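Cytochrome P450 (CYP102L1) (Mycobacterium phage Adler, PDB 6N6Q) probably acts as a heme-thiolate monooxygenase, a virus-encoded cytochrome P450 that carries protoporphyrin IX with iron. Local coordinates at residues T114-K119 and P245-I250; A167-Q172 and T274-G279; I250-A255 and N266-Q271; I161-R166 and R422-H427. One frame throughout, in Å; residues are numbered along the deposited sequence.

Contact 1 (T114-K119 and P245-I250); sequences TPAFTK and PDMLDI. With HEM (protoporphyrin IX containing Fe), chain E.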
# COMPACT_ATOMS: atom_id res chain seq x y z
N THR A 114 -14.97 9.53 0.17
CA THR A 114 -14.01 10.58 -0.18
C THR A 114 -13.86 11.64 0.91
O THR A 114 -12.71 12.01 1.20
CB THR A 114 -14.39 11.23 -1.51
OG1 THR A 114 -15.81 11.15 -1.71
CG2 THR A 114 -13.67 10.56 -2.67
N PRO A 115 -14.92 12.16 1.55
CA PRO A 115 -14.70 13.14 2.62
C PRO A 115 -13.97 12.57 3.82
O PRO A 115 -13.43 13.34 4.63
CB PRO A 115 -16.12 13.58 3.00
CG PRO A 115 -16.96 13.23 1.82
CD PRO A 115 -16.36 11.97 1.28
N ALA A 116 -13.92 11.24 3.97
CA ALA A 116 -13.24 10.61 5.09
C ALA A 116 -11.75 10.42 4.84
O ALA A 116 -11.05 9.88 5.71
CB ALA A 116 -13.88 9.25 5.39
N PHE A 117 -11.24 10.84 3.68
CA PHE A 117 -9.84 10.64 3.32
C PHE A 117 -9.16 11.93 2.88
O PHE A 117 -8.04 11.87 2.35
CB PHE A 117 -9.72 9.59 2.22
CG PHE A 117 -9.88 8.18 2.72
CD1 PHE A 117 -8.78 7.46 3.16
CD2 PHE A 117 -11.12 7.57 2.74
CE1 PHE A 117 -8.92 6.17 3.61
CE2 PHE A 117 -11.27 6.28 3.19
CZ PHE A 117 -10.17 5.57 3.63
N THR A 118 -9.79 13.08 3.07
CA THR A 118 -9.18 14.35 2.69
C THR A 118 -8.18 14.81 3.74
O THR A 118 -8.01 14.19 4.80
CB THR A 118 -10.26 15.41 2.49
OG1 THR A 118 -10.93 15.65 3.73
CG2 THR A 118 -11.26 14.96 1.44
N LYS A 119 -7.49 15.91 3.43
CA LYS A 119 -6.55 16.49 4.38
C LYS A 119 -7.26 16.94 5.65
O LYS A 119 -6.74 16.77 6.76
CB LYS A 119 -5.81 17.67 3.74
CG LYS A 119 -4.70 17.31 2.75
CD LYS A 119 -5.25 16.72 1.46
CE LYS A 119 -6.37 17.57 0.88
NZ LYS A 119 -7.27 16.77 0.00
N PRO A 245 -17.27 12.16 13.23
CA PRO A 245 -17.43 10.83 12.62
C PRO A 245 -16.13 10.34 11.99
O PRO A 245 -15.39 11.11 11.38
CB PRO A 245 -18.52 11.06 11.57
CG PRO A 245 -18.44 12.51 11.25
CD PRO A 245 -18.06 13.18 12.54
N ASP A 246 -15.87 9.05 12.15
CA ASP A 246 -14.72 8.41 11.53
C ASP A 246 -15.18 7.69 10.25
O ASP A 246 -16.26 7.97 9.72
CB ASP A 246 -14.04 7.48 12.54
CG ASP A 246 -14.96 6.39 13.06
OD1 ASP A 246 -16.12 6.30 12.61
OD2 ASP A 246 -14.52 5.61 13.93
N MET A 247 -14.36 6.76 9.76
CA MET A 247 -14.69 6.07 8.52
C MET A 247 -15.92 5.18 8.69
O MET A 247 -16.79 5.14 7.81
CB MET A 247 -13.50 5.24 8.04
CG MET A 247 -12.23 6.04 7.82
SD MET A 247 -10.85 5.01 7.30
CE MET A 247 -9.52 6.21 7.33
N LEU A 248 -16.00 4.46 9.81
CA LEU A 248 -17.16 3.61 10.05
C LEU A 248 -18.42 4.43 10.26
O LEU A 248 -19.51 4.04 9.80
CB LEU A 248 -16.89 2.70 11.26
CG LEU A 248 -18.02 1.78 11.72
CD1 LEU A 248 -18.55 0.96 10.55
CD2 LEU A 248 -17.53 0.87 12.83
N ASP A 249 -18.31 5.58 10.94
CA ASP A 249 -19.47 6.43 11.16
C ASP A 249 -20.05 6.93 9.85
O ASP A 249 -21.27 6.91 9.65
CB ASP A 249 -19.10 7.60 12.07
CG ASP A 249 -18.93 7.19 13.52
OD1 ASP A 249 -19.69 6.32 13.99
OD2 ASP A 249 -18.04 7.75 14.19
N ILE A 250 -19.19 7.39 8.94
CA ILE A 250 -19.68 7.92 7.67
C ILE A 250 -20.34 6.82 6.84
O ILE A 250 -21.33 7.07 6.15
CB ILE A 250 -18.53 8.61 6.91
CG1 ILE A 250 -18.02 9.81 7.71
CG2 ILE A 250 -19.00 9.06 5.53
CD1 ILE A 250 -16.93 10.60 7.00
CHA HEM E . -5.86 2.15 -4.64
CHB HEM E . -1.09 2.26 -3.73
CHC HEM E . -2.00 3.11 0.97
CHD HEM E . -6.72 2.26 0.16
C1A HEM E . -4.49 2.13 -4.82
C2A HEM E . -3.78 1.99 -6.08
C3A HEM E . -2.47 2.02 -5.83
C4A HEM E . -2.29 2.18 -4.40
CMA HEM E . -1.36 1.90 -6.88
CAA HEM E . -4.42 1.83 -7.48
CBA HEM E . -4.70 0.35 -7.71
CGA HEM E . -5.15 0.11 -9.13
O1A HEM E . -5.13 1.06 -9.95
O2A HEM E . -5.54 -1.05 -9.44
C1B HEM E . -0.92 2.56 -2.39
C2B HEM E . 0.34 2.85 -1.74
C3B HEM E . 0.09 3.09 -0.43
C4B HEM E . -1.34 2.95 -0.23
CMB HEM E . 1.70 2.88 -2.49
CAB HEM E . 1.07 3.46 0.72
CBB HEM E . 2.40 3.57 0.59
C1C HEM E . -3.36 2.99 1.18
C2C HEM E . -4.08 3.23 2.41
C3C HEM E . -5.38 3.00 2.20
C4C HEM E . -5.54 2.59 0.81
CMC HEM E . -3.46 3.68 3.75
CAC HEM E . -6.45 3.16 3.31
CBC HEM E . -7.75 2.96 3.09
C1D HEM E . -6.91 2.16 -1.21
C2D HEM E . -8.17 1.94 -1.89
C3D HEM E . -7.93 1.91 -3.21
C4D HEM E . -6.51 2.12 -3.42
CMD HEM E . -9.54 1.76 -1.21
CAD HEM E . -8.99 1.70 -4.32
CBD HEM E . -9.65 3.03 -4.66
CGD HEM E . -10.62 2.84 -5.81
O1D HEM E . -11.63 3.59 -5.87
O2D HEM E . -10.38 1.95 -6.66
NA HEM E . -3.54 2.24 -3.82
NB HEM E . -1.92 2.62 -1.44
NC HEM E . -4.29 2.60 0.23
ND HEM E . -5.92 2.26 -2.17
FE HEM E . -3.90 2.29 -1.77
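M247 reaches from the start of helix 247-253 to the F117 ring, and I250 of the same helix rests on A116. From M247 CB the chain leaves beside its backbone N (chi1 -57°) and then runs extended, which carries the thioether across the gap. M247 CG passes 4.4 Å from A116 CB. M247 SD comes next and lies 3.8 Å from F117 CZ. This sulfur is 4.6 Å from the F117 ring centroid and 44° off the ring normal, an oblique Met-aromatic contact. M247 CE ends the chain 3.8 Å from F117 CE1. M247 runs roughly perpendicular to the F117 side chain. The ring also touches the heme, with F117 CE1 3.5 Å from the heme vinyl carbon CBC. Further along the helix, I250 CD1 sits 3.7 Å from A116 CB.

D246 and D249 form a capping box, in which D249 N gives a 2.8 Å bond to D246 OD1. Both carboxylates also form salt bridges to R235. Between these segments the contact is dispersive, and polar groups at the helix start bond elsewhere. The sulfur-ring pair links that helix start to a heme-lining phenylalanine.

Contact 2 (A167-Q172 and T274-G279); sequences AGFDYQ and TFLVAG. With HEM (protoporphyrin IX containing Fe), chain E.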
# COMPACT_ATOMS: atom_id res chain seq x y z
N ALA A 167 -7.61 4.49 13.96
CA ALA A 167 -7.95 5.82 13.45
C ALA A 167 -9.18 5.80 12.56
O ALA A 167 -9.94 6.77 12.54
CB ALA A 167 -6.76 6.42 12.70
N GLY A 168 -9.38 4.71 11.82
CA GLY A 168 -10.50 4.63 10.89
C GLY A 168 -11.78 4.12 11.51
O GLY A 168 -12.86 4.69 11.28
N PHE A 169 -11.70 3.04 12.29
CA PHE A 169 -12.88 2.42 12.87
C PHE A 169 -12.91 2.47 14.39
O PHE A 169 -13.88 1.99 14.99
CB PHE A 169 -12.98 0.95 12.43
CG PHE A 169 -12.45 0.70 11.05
CD1 PHE A 169 -11.37 -0.14 10.86
CD2 PHE A 169 -13.04 1.29 9.95
CE1 PHE A 169 -10.87 -0.38 9.59
CE2 PHE A 169 -12.55 1.06 8.67
CZ PHE A 169 -11.46 0.22 8.50
N ASP A 170 -11.88 3.03 15.04
CA ASP A 170 -11.78 3.06 16.50
C ASP A 170 -11.85 1.65 17.07
O ASP A 170 -12.47 1.41 18.11
CB ASP A 170 -12.84 3.97 17.11
CG ASP A 170 -12.39 4.59 18.42
OD1 ASP A 170 -12.08 3.84 19.37
OD2 ASP A 170 -12.34 5.84 18.49
N TYR A 171 -11.21 0.70 16.39
CA TYR A 171 -11.15 -0.68 16.83
C TYR A 171 -9.70 -1.12 16.93
O TYR A 171 -8.87 -0.76 16.09
CB TYR A 171 -11.91 -1.61 15.87
CG TYR A 171 -12.16 -2.98 16.45
CD1 TYR A 171 -13.28 -3.23 17.24
CD2 TYR A 171 -11.28 -4.03 16.21
CE1 TYR A 171 -13.51 -4.48 17.77
CE2 TYR A 171 -11.51 -5.29 16.74
CZ TYR A 171 -12.63 -5.51 17.52
OH TYR A 171 -12.86 -6.76 18.05
N GLN A 172 -9.39 -1.89 17.96
CA GLN A 172 -8.04 -2.38 18.22
C GLN A 172 -8.01 -3.89 18.04
O GLN A 172 -8.84 -4.60 18.61
CB GLN A 172 -7.58 -1.99 19.62
CG GLN A 172 -6.24 -2.58 20.03
CD GLN A 172 -5.71 -2.00 21.32
OE1 GLN A 172 -5.86 -0.81 21.59
NE2 GLN A 172 -5.08 -2.85 22.14
N THR A 274 -11.27 -4.09 3.04
CA THR A 274 -10.47 -3.44 2.01
C THR A 274 -9.41 -2.53 2.63
O THR A 274 -8.22 -2.65 2.34
CB THR A 274 -11.37 -2.64 1.07
OG1 THR A 274 -12.26 -3.54 0.38
CG2 THR A 274 -10.53 -1.88 0.05
N PHE A 275 -9.84 -1.60 3.49
CA PHE A 275 -8.90 -0.69 4.12
C PHE A 275 -7.85 -1.43 4.94
O PHE A 275 -6.71 -0.97 5.06
CB PHE A 275 -9.64 0.32 5.00
CG PHE A 275 -10.65 1.16 4.26
CD1 PHE A 275 -10.61 1.27 2.88
CD2 PHE A 275 -11.63 1.84 4.95
CE1 PHE A 275 -11.53 2.04 2.20
CE2 PHE A 275 -12.56 2.62 4.28
CZ PHE A 275 -12.51 2.72 2.90
N LEU A 276 -8.22 -2.59 5.50
CA LEU A 276 -7.27 -3.36 6.30
C LEU A 276 -6.18 -3.96 5.43
O LEU A 276 -4.99 -3.88 5.77
CB LEU A 276 -8.00 -4.45 7.07
CG LEU A 276 -8.63 -4.03 8.40
CD1 LEU A 276 -9.04 -5.25 9.21
CD2 LEU A 276 -7.66 -3.16 9.19
N VAL A 277 -6.54 -4.57 4.30
CA VAL A 277 -5.55 -5.28 3.50
C VAL A 277 -4.90 -4.36 2.47
O VAL A 277 -3.70 -4.47 2.22
CB VAL A 277 -6.19 -6.52 2.84
CG1 VAL A 277 -7.27 -6.13 1.84
CG2 VAL A 277 -5.11 -7.37 2.17
N ALA A 278 -5.66 -3.44 1.88
CA ALA A 278 -5.10 -2.55 0.86
C ALA A 278 -4.27 -1.42 1.46
O ALA A 278 -3.44 -0.85 0.75
CB ALA A 278 -6.21 -1.97 -0.01
N GLY A 279 -4.48 -1.09 2.73
CA GLY A 279 -3.78 0.03 3.33
C GLY A 279 -2.62 -0.37 4.22
O GLY A 279 -1.65 0.38 4.36
CHA HEM E . -5.86 2.15 -4.64
CHB HEM E . -1.09 2.26 -3.73
CHC HEM E . -2.00 3.11 0.97
CHD HEM E . -6.72 2.26 0.16
C1A HEM E . -4.49 2.13 -4.82
C2A HEM E . -3.78 1.99 -6.08
C3A HEM E . -2.47 2.02 -5.83
C4A HEM E . -2.29 2.18 -4.40
CMA HEM E . -1.36 1.90 -6.88
CAA HEM E . -4.42 1.83 -7.48
CBA HEM E . -4.70 0.35 -7.71
CGA HEM E . -5.15 0.11 -9.13
O1A HEM E . -5.13 1.06 -9.95
O2A HEM E . -5.54 -1.05 -9.44
C1B HEM E . -0.92 2.56 -2.39
C2B HEM E . 0.34 2.85 -1.74
C3B HEM E . 0.09 3.09 -0.43
C4B HEM E . -1.34 2.95 -0.23
CMB HEM E . 1.70 2.88 -2.49
CAB HEM E . 1.07 3.46 0.72
CBB HEM E . 2.40 3.57 0.59
C1C HEM E . -3.36 2.99 1.18
C2C HEM E . -4.08 3.23 2.41
C3C HEM E . -5.38 3.00 2.20
C4C HEM E . -5.54 2.59 0.81
CMC HEM E . -3.46 3.68 3.75
CAC HEM E . -6.45 3.16 3.31
CBC HEM E . -7.75 2.96 3.09
C1D HEM E . -6.91 2.16 -1.21
C2D HEM E . -8.17 1.94 -1.89
C3D HEM E . -7.93 1.91 -3.21
C4D HEM E . -6.51 2.12 -3.42
CMD HEM E . -9.54 1.76 -1.21
CAD HEM E . -8.99 1.70 -4.32
CBD HEM E . -9.65 3.03 -4.66
CGD HEM E . -10.62 2.84 -5.81
O1D HEM E . -11.63 3.59 -5.87
O2D HEM E . -10.38 1.95 -6.66
NA HEM E . -3.54 2.24 -3.82
NB HEM E . -1.92 2.62 -1.44
NC HEM E . -4.29 2.60 0.23
ND HEM E . -5.92 2.26 -2.17
FE HEM E . -3.90 2.29 -1.77
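F169 and F275 meet edge to edge, with F169 CZ 3.9 Å from F275 CD2. Each atom lies near the plane of the other ring, so this is not a stack. L276 adds a methyl at the F169 rim, where L276 CD2 is 4.3 Å from F169 CE1. The F169 side chain has an unusual first torsion (chi1 -32°), short of the staggered position, and the ring is directed at helix 265-296.

The next layer is the heme. F275 CD1 approaches the heme vinyl carbon CBC at 3.3 Å, obliquely to the ring. One turn on, G279 CA lies 3.3 Å from heme C2C. The backbone bond from A278 N to T274 O (2.7 Å) belongs to the helical turn that presents these residues. F117 meets F275 edge-to-face, and I164 also touches it. F173 and F184 pack on L276.

Helix 265-296 corresponds to the long distal helix of the P450 fold and crosses one face of the porphyrin. The last part of helix 152-169 packs on another flank of it, with F275 between F169 and the heme. There G168 O probably accepts a hydrogen bond from M247 N, which brings helix 247-253 up to the same junction.

Contact 3 (I250-A255 and N266-Q271); sequences IMLTAA and NNIGNQ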
# COMPACT_ATOMS: atom_id res chain seq x y z
N ILE A 250 -19.19 7.39 8.94
CA ILE A 250 -19.68 7.92 7.67
C ILE A 250 -20.34 6.82 6.84
O ILE A 250 -21.33 7.07 6.15
CB ILE A 250 -18.53 8.61 6.91
CG1 ILE A 250 -18.02 9.81 7.71
CG2 ILE A 250 -19.00 9.06 5.53
CD1 ILE A 250 -16.93 10.60 7.00
N MET A 251 -19.81 5.60 6.91
CA MET A 251 -20.43 4.50 6.17
C MET A 251 -21.80 4.15 6.74
O MET A 251 -22.66 3.65 6.00
CB MET A 251 -19.51 3.27 6.18
CG MET A 251 -18.35 3.37 5.21
SD MET A 251 -17.38 1.86 5.07
CE MET A 251 -16.79 1.67 6.75
N LEU A 252 -22.02 4.41 8.02
CA LEU A 252 -23.31 4.17 8.65
C LEU A 252 -24.22 5.39 8.62
O LEU A 252 -25.39 5.29 9.02
CB LEU A 252 -23.13 3.72 10.10
CG LEU A 252 -22.49 2.35 10.34
CD1 LEU A 252 -22.07 2.20 11.79
CD2 LEU A 252 -23.45 1.24 9.94
N THR A 253 -23.73 6.54 8.15
CA THR A 253 -24.48 7.79 8.18
C THR A 253 -24.74 8.36 6.80
O THR A 253 -25.89 8.67 6.46
CB THR A 253 -23.74 8.82 9.04
OG1 THR A 253 -23.65 8.36 10.39
CG2 THR A 253 -24.46 10.16 9.01
N ALA A 254 -23.70 8.51 5.98
CA ALA A 254 -23.82 9.24 4.72
C ALA A 254 -24.42 8.36 3.63
O ALA A 254 -23.96 7.24 3.40
CB ALA A 254 -22.46 9.77 4.28
N ALA A 255 -25.45 8.88 2.97
CA ALA A 255 -26.05 8.23 1.81
C ALA A 255 -25.46 8.81 0.53
O ALA A 255 -25.01 9.96 0.50
CB ALA A 255 -27.57 8.40 1.80
N ASN A 266 -23.34 -5.70 4.04
CA ASN A 266 -22.32 -6.56 3.45
C ASN A 266 -21.21 -5.74 2.81
O ASN A 266 -20.03 -6.12 2.89
CB ASN A 266 -22.96 -7.50 2.42
CG ASN A 266 -21.97 -8.52 1.88
OD1 ASN A 266 -21.70 -9.53 2.51
ND2 ASN A 266 -21.44 -8.25 0.69
N ASN A 267 -21.55 -4.62 2.19
CA ASN A 267 -20.54 -3.80 1.53
C ASN A 267 -19.69 -3.05 2.55
O ASN A 267 -18.48 -2.87 2.35
CB ASN A 267 -21.19 -2.83 0.55
CG ASN A 267 -20.18 -2.10 -0.30
OD1 ASN A 267 -19.71 -1.02 0.06
ND2 ASN A 267 -19.82 -2.68 -1.44
N ILE A 268 -20.30 -2.60 3.65
CA ILE A 268 -19.54 -1.95 4.71
C ILE A 268 -18.48 -2.89 5.26
O ILE A 268 -17.32 -2.50 5.46
CB ILE A 268 -20.48 -1.46 5.83
CG1 ILE A 268 -21.41 -0.36 5.31
CG2 ILE A 268 -19.68 -0.95 7.02
CD1 ILE A 268 -22.39 0.15 6.34
N GLY A 269 -18.85 -4.15 5.50
CA GLY A 269 -17.88 -5.14 5.90
C GLY A 269 -16.78 -5.35 4.87
O GLY A 269 -15.65 -5.69 5.23
N ASN A 270 -17.10 -5.15 3.59
CA ASN A 270 -16.09 -5.27 2.55
C ASN A 270 -15.12 -4.09 2.59
O ASN A 270 -13.91 -4.27 2.38
CB ASN A 270 -16.74 -5.38 1.18
CG ASN A 270 -17.40 -6.72 0.95
OD1 ASN A 270 -17.10 -7.70 1.64
ND2 ASN A 270 -18.30 -6.78 -0.02
N GLN A 271 -15.63 -2.89 2.86
CA GLN A 271 -14.75 -1.72 2.93
C GLN A 271 -13.78 -1.83 4.10
O GLN A 271 -12.60 -1.48 3.96
CB GLN A 271 -15.57 -0.44 3.03
CG GLN A 271 -16.66 -0.28 1.98
CD GLN A 271 -16.11 -0.17 0.56
OE1 GLN A 271 -14.91 -0.00 0.36
NE2 GLN A 271 -17.00 -0.25 -0.42
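M251 and L252 pack on I268 and Q271 in a buried, mainly apolar helix-to-helix contact. In the P450 fold these are two consecutive helices: the short helix 247-253, matching helix H, and the first turns of helix 265-296, matching the long helix I. The backbones come nearest at M251 and I268, with CA atoms 6.7 Å apart.

I268 is the central group on its helix. I268 CD1 points at the other backbone and lies 3.5 Å from M251 O. The same I268 methyl is 3.9 Å from L252 CD2, and the L252 side chain runs roughly perpendicular to that of I268. The other branch, I268 CG2, is 3.9 Å from M251 CE. The M251 and I268 chains lie alongside each other, pointing opposite ways. The M251 chain bends at its last torsion (chi3 -61°), which turns CE to that branch. I232 of helix 212-237 touches both L252 and I268, and L113 of helix 104-113 touches M251.

I250 O accepts from both T253 N and A254 N, and L252 O receives a bond from K262 NZ.

Q271 has a divided role. Its chain bends at chi2 and takes the amide away from M251. Q271 OE1 accepts from M96 N. Q271 NE2 donates to N267 OD1 one turn earlier, at 2.9 Å and 167°, with N267 OD1 close to the Q271 amide plane. Both ends of the amide are thus engaged, and its rotation is fixed. The aliphatic root stays behind for the sulfur: M251 SD lies 3.6 Å from Q271 CB.

Contact 4 (I161-R166 and R422-H427); sequences IEIISR and RQFAQH. With HEM (protoporphyrin IX containing Fe), chain E.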
# COMPACT_ATOMS: atom_id res chain seq x y z
N ILE A 161 -1.61 -1.82 10.64
CA ILE A 161 -2.91 -2.42 10.92
C ILE A 161 -3.62 -1.65 12.03
O ILE A 161 -4.78 -1.25 11.89
CB ILE A 161 -2.77 -3.91 11.27
CG1 ILE A 161 -2.58 -4.74 10.00
CG2 ILE A 161 -3.99 -4.39 12.05
CD1 ILE A 161 -2.19 -6.17 10.28
N GLU A 162 -2.91 -1.42 13.14
CA GLU A 162 -3.51 -0.68 14.24
C GLU A 162 -3.78 0.77 13.87
O GLU A 162 -4.75 1.36 14.35
CB GLU A 162 -2.61 -0.76 15.48
CG GLU A 162 -2.47 -2.16 16.04
CD GLU A 162 -3.81 -2.80 16.33
OE1 GLU A 162 -4.70 -2.12 16.87
OE2 GLU A 162 -3.98 -4.00 16.01
N ILE A 163 -2.94 1.36 13.02
CA ILE A 163 -3.15 2.75 12.61
C ILE A 163 -4.47 2.89 11.86
O ILE A 163 -5.28 3.78 12.15
CB ILE A 163 -1.97 3.26 11.77
CG1 ILE A 163 -0.75 3.50 12.67
CG2 ILE A 163 -2.34 4.53 11.02
CD1 ILE A 163 0.43 4.09 11.94
N ILE A 164 -4.73 2.00 10.90
CA ILE A 164 -5.95 2.10 10.11
C ILE A 164 -7.17 1.74 10.95
O ILE A 164 -8.19 2.43 10.91
CB ILE A 164 -5.85 1.20 8.86
CG1 ILE A 164 -4.64 1.60 8.02
CG2 ILE A 164 -7.12 1.30 8.04
CD1 ILE A 164 -4.42 0.71 6.84
N SER A 165 -7.07 0.66 11.73
CA SER A 165 -8.23 0.19 12.48
C SER A 165 -8.61 1.18 13.59
O SER A 165 -9.80 1.49 13.76
CB SER A 165 -7.97 -1.20 13.06
OG SER A 165 -6.90 -1.17 13.99
N ARG A 166 -7.63 1.68 14.34
CA ARG A 166 -7.94 2.58 15.44
C ARG A 166 -8.33 3.96 14.95
O ARG A 166 -9.28 4.56 15.45
CB ARG A 166 -6.76 2.67 16.40
CG ARG A 166 -6.36 1.34 17.02
CD ARG A 166 -5.13 1.51 17.90
NE ARG A 166 -4.54 0.23 18.27
CZ ARG A 166 -3.56 0.10 19.16
NH1 ARG A 166 -3.07 1.17 19.77
NH2 ARG A 166 -3.07 -1.10 19.44
N ARG A 422 -4.13 8.04 -0.23
CA ARG A 422 -2.80 8.61 -0.44
C ARG A 422 -2.43 9.59 0.67
O ARG A 422 -1.35 9.51 1.25
CB ARG A 422 -2.73 9.30 -1.81
CG ARG A 422 -1.42 10.01 -2.07
CD ARG A 422 -1.39 10.64 -3.45
NE ARG A 422 -0.10 11.25 -3.75
CZ ARG A 422 0.25 11.71 -4.95
NH1 ARG A 422 -0.60 11.61 -5.97
NH2 ARG A 422 1.44 12.25 -5.13
N GLN A 423 -3.34 10.52 0.97
CA GLN A 423 -3.07 11.48 2.04
C GLN A 423 -3.00 10.80 3.40
O GLN A 423 -2.27 11.25 4.28
CB GLN A 423 -4.14 12.57 2.05
CG GLN A 423 -4.23 13.36 0.74
CD GLN A 423 -5.16 12.70 -0.27
OE1 GLN A 423 -6.29 12.34 0.05
NE2 GLN A 423 -4.67 12.55 -1.50
N PHE A 424 -3.73 9.70 3.58
CA PHE A 424 -3.63 8.93 4.82
C PHE A 424 -2.28 8.24 4.91
O PHE A 424 -1.63 8.26 5.96
CB PHE A 424 -4.77 7.91 4.90
CG PHE A 424 -4.87 7.21 6.23
CD1 PHE A 424 -4.09 6.11 6.51
CD2 PHE A 424 -5.77 7.65 7.19
CE1 PHE A 424 -4.18 5.46 7.73
CE2 PHE A 424 -5.87 7.01 8.41
CZ PHE A 424 -5.07 5.92 8.68
N ALA A 425 -1.84 7.61 3.82
CA ALA A 425 -0.57 6.89 3.83
C ALA A 425 0.60 7.85 4.03
O ALA A 425 1.50 7.58 4.84
CB ALA A 425 -0.41 6.10 2.53
N GLN A 426 0.61 8.97 3.30
CA GLN A 426 1.71 9.91 3.43
C GLN A 426 1.77 10.52 4.82
O GLN A 426 2.86 10.84 5.31
CB GLN A 426 1.59 11.00 2.36
CG GLN A 426 1.90 10.51 0.96
CD GLN A 426 1.45 11.47 -0.12
OE1 GLN A 426 0.66 12.39 0.14
NE2 GLN A 426 1.94 11.27 -1.33
N HIS A 427 0.62 10.68 5.49
CA HIS A 427 0.64 11.21 6.84
C HIS A 427 1.22 10.21 7.83
O HIS A 427 2.08 10.55 8.64
CB HIS A 427 -0.77 11.63 7.26
CG HIS A 427 -0.81 12.48 8.49
ND1 HIS A 427 -0.31 13.77 8.52
CD2 HIS A 427 -1.28 12.24 9.74
CE1 HIS A 427 -0.48 14.28 9.72
NE2 HIS A 427 -1.06 13.37 10.48
CHA HEM E . -5.86 2.15 -4.64
CHB HEM E . -1.09 2.26 -3.73
CHC HEM E . -2.00 3.11 0.97
CHD HEM E . -6.72 2.26 0.16
C1A HEM E . -4.49 2.13 -4.82
C2A HEM E . -3.78 1.99 -6.08
C3A HEM E . -2.47 2.02 -5.83
C4A HEM E . -2.29 2.18 -4.40
CMA HEM E . -1.36 1.90 -6.88
CAA HEM E . -4.42 1.83 -7.48
CBA HEM E . -4.70 0.35 -7.71
CGA HEM E . -5.15 0.11 -9.13
O1A HEM E . -5.13 1.06 -9.95
O2A HEM E . -5.54 -1.05 -9.44
C1B HEM E . -0.92 2.56 -2.39
C2B HEM E . 0.34 2.85 -1.74
C3B HEM E . 0.09 3.09 -0.43
C4B HEM E . -1.34 2.95 -0.23
CMB HEM E . 1.70 2.88 -2.49
CAB HEM E . 1.07 3.46 0.72
CBB HEM E . 2.40 3.57 0.59
C1C HEM E . -3.36 2.99 1.18
C2C HEM E . -4.08 3.23 2.41
C3C HEM E . -5.38 3.00 2.20
C4C HEM E . -5.54 2.59 0.81
CMC HEM E . -3.46 3.68 3.75
CAC HEM E . -6.45 3.16 3.31
CBC HEM E . -7.75 2.96 3.09
C1D HEM E . -6.91 2.16 -1.21
C2D HEM E . -8.17 1.94 -1.89
C3D HEM E . -7.93 1.91 -3.21
C4D HEM E . -6.51 2.12 -3.42
CMD HEM E . -9.54 1.76 -1.21
CAD HEM E . -8.99 1.70 -4.32
CBD HEM E . -9.65 3.03 -4.66
CGD HEM E . -10.62 2.84 -5.81
O1D HEM E . -11.63 3.59 -5.87
O2D HEM E . -10.38 1.95 -6.66
NA HEM E . -3.54 2.24 -3.82
NB HEM E . -1.92 2.62 -1.44
NC HEM E . -4.29 2.60 0.23
ND HEM E . -5.92 2.26 -2.17
FE HEM E . -3.90 2.29 -1.77
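F424 projects from the first turn of helix 422-439 and lodges against I163 and I164 of helix 152-169. This apolar group carries the contact between the two segments. F424 CG lies opposite the backbone N (chi1 -171°), which sends the ring across to helix 152-169, over a gap of 8.9 Å between the CA atoms of F424 and I164. The far end of the ring does the touching. F424 CZ is 3.9 Å from the I163 methyl CG2, and F424 CE1 is 3.9 Å from I164 CG1. Both aliphatic groups approach the ring obliquely. M122 and M247 also pack on F424.

The second group is contact with the heme. F424 CD1 lies 3.7 Å from the heme methyl CMC. A425 CB is 3.5 Å from the heme vinyl carbon CAB. Helix 422-439 matches the L helix of P450s, which follows the loop of the heme-ligating cysteine.

The polar interactions stay clear of the interface. On helix 152-169, R166 NE makes a salt bridge to E162 OE1 at 2.7 Å. It meets the anti lone pair of that oxygen with an N-H...O angle of 153°. E162 OE1 also accepts from F173 N. R166 is thus paired with E162 on its own helix, and through NH1 with E135 of helix 119-145. On the other helix, H427 NE2 is hydrogen-bonded to H126 ND1.

No hydrogen bond or salt bridge links the two segments; side-chain carbons carry the contact. It is an apolar one that places F424 between helix 152-169 and the heme methyl CMC.

Overall arrangement
All four contacts are mostly buried. Contact 4 lies nearest the centre of the chain, contact 2 follows, and contacts 1 and 3 are farther out. Contacts 1, 2 and 4 gather at the vinyl- and methyl-bearing edge of the heme and rely on phenylalanines. They touch one another, in part through aromatic and methionine side chains. Contact 3 does not touch the heme and uses methionine and aliphatic groups. Helix 247-253 serves contacts 1 and 3, which share I250. Helix 265-296 serves contacts 2 and 3, and helix 152-169 serves contacts 2 and 4. No contact has a hydrogen bond across it; the polar bonds lie within segments or reach third parties such as R235 and E135.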